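Local coordinates for GTPase-activating protein skywalker (Drosophila melanogaster, PDB 6R82) that acts as a GTPase-activating protein for Rab35, regulating endosomal recycling of synaptic vesicle proteins, and is represented by its C-terminal TLDc domain, at residues L33-E38 against T45-R50; T10-L15 against E180-V185; S75-R80 against K134-G139. All blocks are in the same frame, centred on the assembly; numbering follows the deposited sequence.

Interaction 1 of 3, residues L33-E38 against T45-R50; sequences LLYTTE and TTFYVR
Tyr-35 and Phe-47 form a T-shaped (edge-to-face) pair where helix 44-51 of the TLDc domain lies antiparallel to strand 30-36. The axes of the segments 33-36 and 45-50 approach to 8.2 Å. The strand carries a classic beta bulge, in which Leu-34 and Tyr-35 both stand opposite Val-181 of strand 173-185.

The tight side of the contact is aromatic. Tyr-35 sends its ring from the strand to the helix because chi1 (-179°) turns CG away from the backbone N, and Phe-47 turns an edge toward a face of it. Phe-47 CD2 lies 3.9 Å from Tyr-35 CD2, and the ring planes stand at 79°. Phe-47 CA adds a CH-pi contact over the tyrosine face, 4.1 Å from the ring centroid, so the helix backbone itself is packed close. Phenylalanine suits this buried place because it has no polar group to satisfy, and its ring continues inward to Val-181, Ile-136 and Trp-77. Tyrosine can span from strand to helix while taking its hydroxyl to the polar margin.

That margin is looser. Thr-46 OG1 meets Tyr-35 OH in a weak hydrogen bond of 3.3 Å, its stronger partner being Ser-43 O just before the helix. Arg-50, exposed on the helix, uses the aliphatic part of its long chain for packing: CD rests near the tyrosine ring plane at the edge, 4.1 Å from Tyr-35 CD1, and also touches the carbonyl of Leu-34. The chain is extended from CG to NE, which carries the charged end beyond the ring toward water. There a single water bridges strand and helix: it donates to Leu-34 O at 2.8 Å and accepts from Arg-50 NH1 at 3.0 Å, lying at the edge of the guanidinium in its plane.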
loop_
_atom_site.group_PDB
_atom_site.type_symbol
_atom_site.label_atom_id
_atom_site.label_comp_id
_atom_site.label_asym_id
_atom_site.label_seq_id
_atom_site.Cartn_x
_atom_site.Cartn_y
_atom_site.Cartn_z
ATOM N N LEU A 33 13.266 -5.640 -0.453
ATOM C CA LEU A 33 12.603 -5.283 0.793
ATOM C C LEU A 33 13.145 -3.950 1.298
ATOM O O LEU A 33 14.333 -3.848 1.621
ATOM C CB LEU A 33 12.843 -6.382 1.830
ATOM C CG LEU A 33 12.287 -6.052 3.214
ATOM C CD1 LEU A 33 10.761 -6.158 3.143
ATOM C CD2 LEU A 33 12.886 -6.955 4.300
ATOM N N LEU A 34 12.280 -2.929 1.373
ATOM C CA LEU A 34 12.700 -1.604 1.852
ATOM C C LEU A 34 12.517 -1.424 3.356
ATOM O O LEU A 34 13.292 -0.691 3.985
ATOM C CB LEU A 34 11.908 -0.491 1.147
ATOM C CG LEU A 34 11.855 -0.557 -0.385
ATOM C CD1 LEU A 34 10.921 0.515 -0.940
ATOM C CD2 LEU A 34 13.274 -0.401 -0.967
ATOM N N TYR A 35 11.496 -2.051 3.935
ATOM C CA TYR A 35 11.090 -1.763 5.305
ATOM C C TYR A 35 10.292 -2.939 5.822
ATOM O O TYR A 35 9.389 -3.422 5.128
ATOM C CB TYR A 35 10.230 -0.488 5.391
ATOM C CG TYR A 35 9.796 -0.141 6.824
ATOM C CD1 TYR A 35 10.655 0.539 7.686
ATOM C CD2 TYR A 35 8.547 -0.509 7.307
ATOM C CE1 TYR A 35 10.279 0.849 8.982
ATOM C CE2 TYR A 35 8.162 -0.200 8.606
ATOM C CZ TYR A 35 9.034 0.478 9.430
ATOM O OH TYR A 35 8.669 0.782 10.721
ATOM N N THR A 36 10.606 -3.380 7.041
ATOM C CA THR A 36 9.778 -4.360 7.726
ATOM C C THR A 36 9.709 -4.034 9.213
ATOM O O THR A 36 10.724 -3.723 9.843
ATOM C CB THR A 36 10.293 -5.794 7.541
ATOM O OG1 THR A 36 9.520 -6.678 8.365
ATOM C CG2 THR A 36 11.744 -5.894 7.949
ATOM N N THR A 37 8.503 -4.135 9.766
ATOM C CA THR A 37 8.300 -3.889 11.189
ATOM C C THR A 37 8.985 -4.936 12.055
ATOM O O THR A 37 9.183 -4.701 13.250
ATOM C CB THR A 37 6.812 -3.856 11.493
ATOM O OG1 THR A 37 6.203 -5.036 10.957
ATOM C CG2 THR A 37 6.172 -2.645 10.838
ATOM N N GLU A 38 9.374 -6.073 11.472
ATOM C CA GLU A 38 10.114 -7.085 12.212
ATOM C C GLU A 38 11.556 -6.675 12.500
ATOM O O GLU A 38 12.167 -7.247 13.411
ATOM C CB GLU A 38 10.097 -8.412 11.444
ATOM C CG GLU A 38 8.803 -9.226 11.596
ATOM C CD GLU A 38 8.978 -10.694 11.199
ATOM O OE1 GLU A 38 9.141 -11.554 12.101
ATOM O OE2 GLU A 38 8.959 -10.986 9.981
ATOM N N THR A 45 7.752 7.566 11.282
ATOM C CA THR A 45 9.011 8.291 11.131
ATOM C C THR A 45 10.113 7.408 10.533
ATOM O O THR A 45 10.822 7.826 9.607
ATOM C CB THR A 45 9.446 8.861 12.482
ATOM O OG1 THR A 45 8.443 9.772 12.960
ATOM C CG2 THR A 45 10.773 9.594 12.335
ATOM N N THR A 46 10.283 6.186 11.048
ATOM C CA THR A 46 11.287 5.307 10.446
ATOM C C THR A 46 10.818 4.762 9.102
ATOM O O THR A 46 11.644 4.531 8.209
ATOM C CB THR A 46 11.660 4.156 11.389
ATOM O OG1 THR A 46 10.502 3.365 11.688
ATOM C CG2 THR A 46 12.243 4.703 12.687
ATOM N N PHE A 47 9.509 4.570 8.934
ATOM C CA PHE A 47 8.949 4.171 7.642
ATOM C C PHE A 47 9.330 5.165 6.538
ATOM O O PHE A 47 9.830 4.768 5.475
ATOM C CB PHE A 47 7.426 4.048 7.785
ATOM C CG PHE A 47 6.680 3.804 6.492
ATOM C CD1 PHE A 47 6.241 4.862 5.713
ATOM C CD2 PHE A 47 6.350 2.509 6.102
ATOM C CE1 PHE A 47 5.530 4.641 4.543
ATOM C CE2 PHE A 47 5.634 2.274 4.941
ATOM C CZ PHE A 47 5.223 3.343 4.155
ATOM N N TYR A 48 9.094 6.465 6.772
ATOM C CA TYR A 48 9.387 7.474 5.751
ATOM C C TYR A 48 10.871 7.502 5.418
ATOM O O TYR A 48 11.255 7.547 4.245
ATOM C CB TYR A 48 8.940 8.864 6.211
ATOM C CG TYR A 48 7.452 9.017 6.348
ATOM C CD1 TYR A 48 6.588 8.492 5.399
ATOM C CD2 TYR A 48 6.900 9.684 7.445
ATOM C CE1 TYR A 48 5.212 8.618 5.527
ATOM C CE2 TYR A 48 5.523 9.826 7.576
ATOM C CZ TYR A 48 4.690 9.289 6.632
ATOM O OH TYR A 48 3.331 9.425 6.772
ATOM N N VAL A 49 11.723 7.486 6.447
ATOM C CA VAL A 49 13.160 7.583 6.227
ATOM C C VAL A 49 13.633 6.487 5.267
ATOM O O VAL A 49 14.507 6.714 4.416
ATOM C CB VAL A 49 13.900 7.519 7.577
ATOM C CG1 VAL A 49 15.375 7.321 7.358
ATOM C CG2 VAL A 49 13.631 8.800 8.410
ATOM N N ARG A 50 13.043 5.298 5.367
ATOM C CA ARG A 50 13.519 4.174 4.569
ATOM C C ARG A 50 12.858 4.078 3.194
ATOM O O ARG A 50 13.507 3.644 2.236
ATOM C CB ARG A 50 13.328 2.864 5.342
ATOM C CG ARG A 50 14.512 2.596 6.285
ATOM C CD ARG A 50 14.583 1.162 6.788
ATOM N NE ARG A 50 15.761 0.947 7.643
ATOM C CZ ARG A 50 16.915 0.435 7.219
ATOM N NH1 ARG A 50 17.075 0.060 5.946
ATOM N NH2 ARG A 50 17.913 0.284 8.068
HETATM O O HOH W 1 15.819 0.138 3.211
#

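Interaction 2 of 3, residues T10-L15 against E180-V185; sequences TDRQFL and EVYGFV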
loop_
_atom_site.group_PDB
_atom_site.type_symbol
_atom_site.label_atom_id
_atom_site.label_comp_id
_atom_site.label_asym_id
_atom_site.label_seq_id
_atom_site.Cartn_x
_atom_site.Cartn_y
_atom_site.Cartn_z
ATOM N N THR A 10 9.747 -20.079 -1.444
ATOM C CA THR A 10 9.135 -20.314 -0.133
ATOM C C THR A 10 9.191 -19.064 0.743
ATOM O O THR A 10 8.223 -18.741 1.440
ATOM C CB THR A 10 9.819 -21.489 0.580
ATOM O OG1 THR A 10 9.817 -22.647 -0.267
ATOM C CG2 THR A 10 9.083 -21.820 1.887
ATOM N N ASP A 11 10.309 -18.340 0.710
ATOM C CA ASP A 11 10.488 -17.195 1.593
ATOM C C ASP A 11 9.680 -15.982 1.167
ATOM O O ASP A 11 9.455 -15.089 1.990
ATOM C CB ASP A 11 11.965 -16.811 1.662
ATOM C CG ASP A 11 12.807 -17.856 2.374
ATOM O OD1 ASP A 11 12.237 -18.669 3.149
ATOM O OD2 ASP A 11 14.043 -17.856 2.158
ATOM N N ARG A 12 9.230 -15.934 -0.086
ATOM C CA ARG A 12 8.564 -14.765 -0.650
ATOM C C ARG A 12 7.308 -15.166 -1.390
ATOM O O ARG A 12 7.029 -14.657 -2.482
ATOM C CB ARG A 12 9.495 -14.008 -1.601
ATOM C CG ARG A 12 10.856 -13.650 -1.053
ATOM C CD ARG A 12 11.221 -12.236 -1.472
ATOM N NE ARG A 12 12.238 -11.614 -0.620
ATOM C CZ ARG A 12 11.984 -11.019 0.546
ATOM N NH1 ARG A 12 12.973 -10.472 1.246
ATOM N NH2 ARG A 12 10.738 -10.975 1.016
ATOM N N GLN A 13 6.527 -16.082 -0.808
ATOM C CA GLN A 13 5.377 -16.644 -1.512
ATOM C C GLN A 13 4.365 -15.580 -1.893
ATOM O O GLN A 13 3.735 -15.659 -2.956
ATOM C CB GLN A 13 4.699 -17.705 -0.646
ATOM C CG GLN A 13 5.556 -18.919 -0.408
ATOM C CD GLN A 13 4.908 -19.904 0.532
ATOM O OE1 GLN A 13 3.733 -20.244 0.378
ATOM N NE2 GLN A 13 5.667 -20.352 1.532
ATOM N N PHE A 14 4.149 -14.603 -1.020
ATOM C CA PHE A 14 3.113 -13.622 -1.302
ATOM C C PHE A 14 3.471 -12.770 -2.522
ATOM O O PHE A 14 2.587 -12.416 -3.310
ATOM C CB PHE A 14 2.870 -12.762 -0.058
ATOM C CG PHE A 14 2.383 -13.553 1.147
ATOM C CD1 PHE A 14 1.557 -14.665 0.982
ATOM C CD2 PHE A 14 2.755 -13.189 2.439
ATOM C CE1 PHE A 14 1.105 -15.393 2.081
ATOM C CE2 PHE A 14 2.307 -13.916 3.543
ATOM C CZ PHE A 14 1.483 -15.019 3.359
ATOM N N LEU A 15 4.757 -12.456 -2.704
ATOM C CA LEU A 15 5.186 -11.713 -3.885
ATOM C C LEU A 15 4.911 -12.495 -5.162
ATOM O O LEU A 15 4.409 -11.938 -6.147
ATOM C CB LEU A 15 6.678 -11.388 -3.796
ATOM C CG LEU A 15 7.111 -10.224 -2.903
ATOM C CD1 LEU A 15 8.602 -10.015 -3.040
ATOM C CD2 LEU A 15 6.374 -8.988 -3.319
ATOM N N GLU A 180 5.304 -4.934 5.640
ATOM C CA GLU A 180 6.439 -5.005 4.731
ATOM C C GLU A 180 6.214 -4.072 3.548
ATOM O O GLU A 180 5.095 -3.966 3.039
ATOM C CB GLU A 180 6.650 -6.441 4.220
ATOM C CG GLU A 180 7.391 -7.341 5.216
ATOM C CD GLU A 180 7.425 -8.817 4.796
ATOM O OE1 GLU A 180 6.790 -9.177 3.768
ATOM O OE2 GLU A 180 8.088 -9.613 5.510
ATOM N N VAL A 181 7.284 -3.400 3.115
ATOM C CA VAL A 181 7.265 -2.561 1.921
ATOM C C VAL A 181 8.394 -3.002 0.995
ATOM O O VAL A 181 9.545 -3.108 1.426
ATOM C CB VAL A 181 7.409 -1.060 2.253
ATOM C CG1 VAL A 181 7.160 -0.220 0.989
ATOM C CG2 VAL A 181 6.437 -0.660 3.351
ATOM N N TYR A 182 8.063 -3.249 -0.271
ATOM C CA TYR A 182 9.020 -3.625 -1.302
ATOM C C TYR A 182 9.155 -2.498 -2.311
ATOM O O TYR A 182 8.174 -1.824 -2.627
ATOM C CB TYR A 182 8.580 -4.915 -2.025
ATOM C CG TYR A 182 8.596 -6.128 -1.118
ATOM C CD1 TYR A 182 7.492 -6.444 -0.329
ATOM C CD2 TYR A 182 9.719 -6.939 -1.033
ATOM C CE1 TYR A 182 7.507 -7.546 0.524
ATOM C CE2 TYR A 182 9.748 -8.035 -0.177
ATOM C CZ TYR A 182 8.635 -8.334 0.594
ATOM O OH TYR A 182 8.657 -9.426 1.435
ATOM N N GLY A 183 10.379 -2.293 -2.804
ATOM C CA GLY A 183 10.626 -1.501 -3.984
ATOM C C GLY A 183 11.072 -2.365 -5.155
ATOM O O GLY A 183 11.015 -3.595 -5.114
ATOM N N PHE A 184 11.530 -1.696 -6.212
ATOM C CA PHE A 184 11.936 -2.395 -7.431
ATOM C C PHE A 184 13.216 -1.783 -7.973
ATOM O O PHE A 184 13.310 -0.558 -8.113
ATOM C CB PHE A 184 10.826 -2.343 -8.494
ATOM C CG PHE A 184 9.528 -2.932 -8.030
ATOM C CD1 PHE A 184 8.630 -2.170 -7.292
ATOM C CD2 PHE A 184 9.212 -4.259 -8.302
ATOM C CE1 PHE A 184 7.444 -2.712 -6.840
ATOM C CE2 PHE A 184 8.011 -4.804 -7.859
ATOM C CZ PHE A 184 7.128 -4.027 -7.123
ATOM N N VAL A 185 14.192 -2.630 -8.297
ATOM C CA VAL A 185 15.469 -2.158 -8.810
ATOM C C VAL A 185 15.731 -2.817 -10.159
ATOM O O VAL A 185 15.177 -3.868 -10.483
ATOM C CB VAL A 185 16.638 -2.422 -7.826
ATOM C CG1 VAL A 185 16.439 -1.631 -6.509
ATOM C CG2 VAL A 185 16.789 -3.909 -7.533
#
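Leu-15 and Tyr-182 supply the apolar half of this contact between the start of helix 13-18 and strand 173-185. Leu-15 CD1 sits over one face of the tyrosine ring in a CH-pi contact, 3.9 Å from the centroid and 22° off the normal, displaced toward the CE2 rim, where it comes within 3.7 Å of Tyr-182 CE2. The other methyl, CD2, approaches Tyr-182 CD1 at 4.1 Å, so both branches of the leucine lie across the ring. A branched aliphatic residue fits well here, since Leu-15 also packs on Pro-31 and Leu-58 of the strands flanking 173-185.

The polar half lies at the far end of the ring. The Arg-12 chain bends at chi2 (-138°) and sets a face of its guanidinium against the edge of the ring, the two planes standing nearly perpendicular at 84°. Arg-12 NH2 comes to 2.6 Å from Tyr-182 OH, but the angle is poor for a hydrogen bond, and so short an approach is doubtful in detail. Instead the hydroxyl donates to Glu-180 OE1 at 3.0 Å, approaching from above the carboxylate plane. This bond ties together two residues on the same side of the strand and fixes where the phenol ends. Arg-12 NH2 remains 5.1 Å from Glu-180 OE1, too far for a salt bridge, though the opposite charges probably favour each other across the hydroxyl.

Backbone geometry places the arginine: it leaves helical angles after helix 5-11 and is the N-cap residue of helix 13-18. Gln-13 NE2 spans this kink to Thr-10 O at 3.0 Å. The whole is a helix-on-sheet contact of the TLDc domain, with helix 13-18 and the Arg-12 junction before it lying against strand 173-185, itself hydrogen-bonded to strands 30-36 and 57-63.

Interaction 3 of 3, residues S75-R80 against K134-G139; sequences SRWFER and KMITIG
Trp-77 meets Ile-136 face on, and this apolar contact carries most of the interaction. Ile-136 CD1 stands 3.4 Å from the centroid of the indole six-membered ring, only 10° off its normal, a close CH-pi contact. CG1 lies over the same ring, 3.4 Å from Trp-77 CH2, so a whole ethyl arm rests on the face. That arm is reached with CG1 anti to the backbone N (chi1 -162°), but chi2 falls well away from a staggered value, in keeping with dense packing. Ile-138 comes to the ring edge, in its plane, with CG1 4.0 Å from Trp-77 CH2. A large flat indole suits this place, since its face takes Ile-136 and its edge takes Ile-138.

Hydrogen bonds brace the 3-10 turn 77-80 from within. Trp-77 O accepts from Arg-80 N at 3.0 Å and from Arg-80 NH1 at 3.0 Å, the two donors arriving from opposite faces of the carbonyl plane, which pins the turn that presents the indole.

The charged pairs lie away from the strand. Arg-76 NE and Glu-79 OE2 form a salt bridge of 3.4 Å, while Arg-80 NH1 has a second partner in Glu-52.

Among its neighbours, the indole also packs on Met-129 and Ala-131 of strand 129-131, which pairs with strand 135-138. Helix 44-51 packs on it too, with Phe-47 edge-to-face with Trp-77 and Val-51 beside it, while strand 146-149 borders Ile-136 through Met-148.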
loop_
_atom_site.group_PDB
_atom_site.type_symbol
_atom_site.label_atom_id
_atom_site.label_comp_id
_atom_site.label_asym_id
_atom_site.label_seq_id
_atom_site.Cartn_x
_atom_site.Cartn_y
_atom_site.Cartn_z
ATOM N N SER A 75 3.413 6.074 -6.401
ATOM C CA SER A 75 4.229 7.280 -6.267
ATOM C C SER A 75 5.027 7.267 -4.972
ATOM O O SER A 75 4.679 6.573 -4.010
ATOM C CB SER A 75 3.349 8.540 -6.316
ATOM O OG SER A 75 2.441 8.453 -7.389
ATOM N N ARG A 76 6.103 8.059 -4.941
ATOM C CA ARG A 76 6.922 8.085 -3.735
ATOM C C ARG A 76 6.174 8.749 -2.583
ATOM O O ARG A 76 5.427 9.716 -2.773
ATOM C CB ARG A 76 8.265 8.774 -3.984
ATOM C CG ARG A 76 8.234 9.904 -4.890
ATOM C CD ARG A 76 9.620 10.341 -5.329
ATOM N NE ARG A 76 9.351 11.542 -6.090
ATOM C CZ ARG A 76 9.749 12.763 -5.770
ATOM N NH1 ARG A 76 10.523 12.968 -4.705
ATOM N NH2 ARG A 76 9.394 13.774 -6.554
ATOM N N TRP A 77 6.338 8.190 -1.388
ATOM C CA TRP A 77 5.686 8.782 -0.228
ATOM C C TRP A 77 6.250 10.163 0.072
ATOM O O TRP A 77 5.590 10.953 0.744
ATOM C CB TRP A 77 5.809 7.852 0.981
ATOM C CG TRP A 77 4.923 6.617 0.879
ATOM C CD1 TRP A 77 5.321 5.352 0.565
ATOM C CD2 TRP A 77 3.505 6.547 1.094
ATOM N NE1 TRP A 77 4.241 4.504 0.563
ATOM C CE2 TRP A 77 3.114 5.210 0.883
ATOM C CE3 TRP A 77 2.527 7.491 1.433
ATOM C CZ2 TRP A 77 1.781 4.776 1.018
ATOM C CZ3 TRP A 77 1.195 7.064 1.552
ATOM C CH2 TRP A 77 0.841 5.715 1.353
ATOM N N PHE A 78 7.450 10.472 -0.437
ATOM C CA PHE A 78 8.000 11.820 -0.356
ATOM C C PHE A 78 7.011 12.871 -0.841
ATOM O O PHE A 78 7.036 14.007 -0.362
ATOM C CB PHE A 78 9.277 11.902 -1.192
ATOM C CG PHE A 78 9.998 13.235 -1.116
ATOM C CD1 PHE A 78 10.936 13.469 -0.121
ATOM C CD2 PHE A 78 9.769 14.225 -2.075
ATOM C CE1 PHE A 78 11.630 14.681 -0.054
ATOM C CE2 PHE A 78 10.448 15.439 -2.025
ATOM C CZ PHE A 78 11.380 15.672 -1.014
ATOM N N GLU A 79 6.149 12.520 -1.796
ATOM C CA GLU A 79 5.223 13.496 -2.365
ATOM C C GLU A 79 4.051 13.835 -1.443
ATOM O O GLU A 79 3.222 14.661 -1.817
ATOM C CB GLU A 79 4.700 12.989 -3.718
ATOM C CG GLU A 79 5.804 13.021 -4.808
ATOM C CD GLU A 79 5.329 12.532 -6.183
ATOM O OE1 GLU A 79 4.120 12.288 -6.364
ATOM O OE2 GLU A 79 6.183 12.399 -7.090
ATOM N N ARG A 80 3.976 13.247 -0.245
ATOM C CA ARG A 80 2.879 13.558 0.666
ATOM C C ARG A 80 2.842 15.035 1.051
ATOM O O ARG A 80 1.793 15.514 1.501
ATOM C CB ARG A 80 2.988 12.694 1.924
ATOM C CG ARG A 80 4.249 12.983 2.727
ATOM C CD ARG A 80 4.503 11.944 3.804
ATOM N NE ARG A 80 5.655 12.308 4.637
ATOM C CZ ARG A 80 6.927 12.029 4.346
ATOM N NH1 ARG A 80 7.253 11.366 3.219
ATOM N NH2 ARG A 80 7.884 12.420 5.172
ATOM N N LYS A 134 0.672 11.629 11.564
ATOM C CA LYS A 134 -0.263 10.870 12.383
ATOM C C LYS A 134 -0.774 9.605 11.706
ATOM O O LYS A 134 -1.203 8.679 12.409
ATOM C CB LYS A 134 -1.477 11.739 12.759
ATOM C CG LYS A 134 -1.143 13.034 13.530
ATOM C CD LYS A 134 -0.287 12.764 14.740
ATOM C CE LYS A 134 -1.153 12.528 15.977
ATOM N NZ LYS A 134 -0.337 12.002 17.117
ATOM N N MET A 135 -0.766 9.547 10.375
ATOM C CA MET A 135 -1.393 8.420 9.695
ATOM C C MET A 135 -0.862 8.274 8.277
ATOM O O MET A 135 -0.353 9.218 7.665
ATOM C CB MET A 135 -2.917 8.572 9.642
ATOM C CG MET A 135 -3.371 9.790 8.866
ATOM S SD MET A 135 -3.518 9.523 7.078
ATOM C CE MET A 135 -3.032 11.132 6.431
ATOM N N ILE A 136 -1.045 7.070 7.754
ATOM C CA ILE A 136 -0.846 6.759 6.351
ATOM C C ILE A 136 -2.125 6.090 5.867
ATOM O O ILE A 136 -2.690 5.249 6.574
ATOM C CB ILE A 136 0.397 5.865 6.158
ATOM C CG1 ILE A 136 0.879 5.901 4.721
ATOM C CG2 ILE A 136 0.160 4.429 6.625
ATOM C CD1 ILE A 136 2.386 5.976 4.627
ATOM N N THR A 137 -2.624 6.506 4.703
ATOM C CA THR A 137 -3.886 5.969 4.209
ATOM C C THR A 137 -3.806 5.762 2.703
ATOM O O THR A 137 -3.047 6.442 2.004
ATOM C CB THR A 137 -5.081 6.885 4.571
ATOM O OG1 THR A 137 -6.319 6.272 4.181
ATOM C CG2 THR A 137 -4.971 8.217 3.881
ATOM N N ILE A 138 -4.593 4.804 2.208
ATOM C CA ILE A 138 -4.654 4.474 0.784
ATOM C C ILE A 138 -6.107 4.225 0.406
ATOM O O ILE A 138 -6.786 3.420 1.050
ATOM C CB ILE A 138 -3.807 3.231 0.444
ATOM C CG1 ILE A 138 -2.345 3.432 0.855
ATOM C CG2 ILE A 138 -3.944 2.876 -1.043
ATOM C CD1 ILE A 138 -1.560 2.154 0.895
ATOM N N GLY A 139 -6.574 4.888 -0.647
ATOM C CA GLY A 139 -7.936 4.709 -1.108
ATOM C C GLY A 139 -8.941 5.538 -0.333
ATOM O O GLY A 139 -9.350 5.169 0.775
#

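Interactions 1 and 3 share one buried core: Phe-47 of helix 44-51 packs on Ile-136 and Trp-77, its CE1 lying 3.4 Å from Ile-136 CD1. Interaction 2 joins interaction 1 through the sheet, where strands 30-36 and 173-185 pair and Leu-34 N lies 2.7 Å from Val-181 O. It stands apart from interaction 3, their centres about 20 Å apart, and encloses both others along the chain. Chemistry follows place: interaction 3 is essentially apolar across its segments, interaction 1 runs from aromatic core to a water-bridged arginine at the surface, and interaction 2 couples a leucine-covered tyrosine with a partly exposed arginine and glutamate.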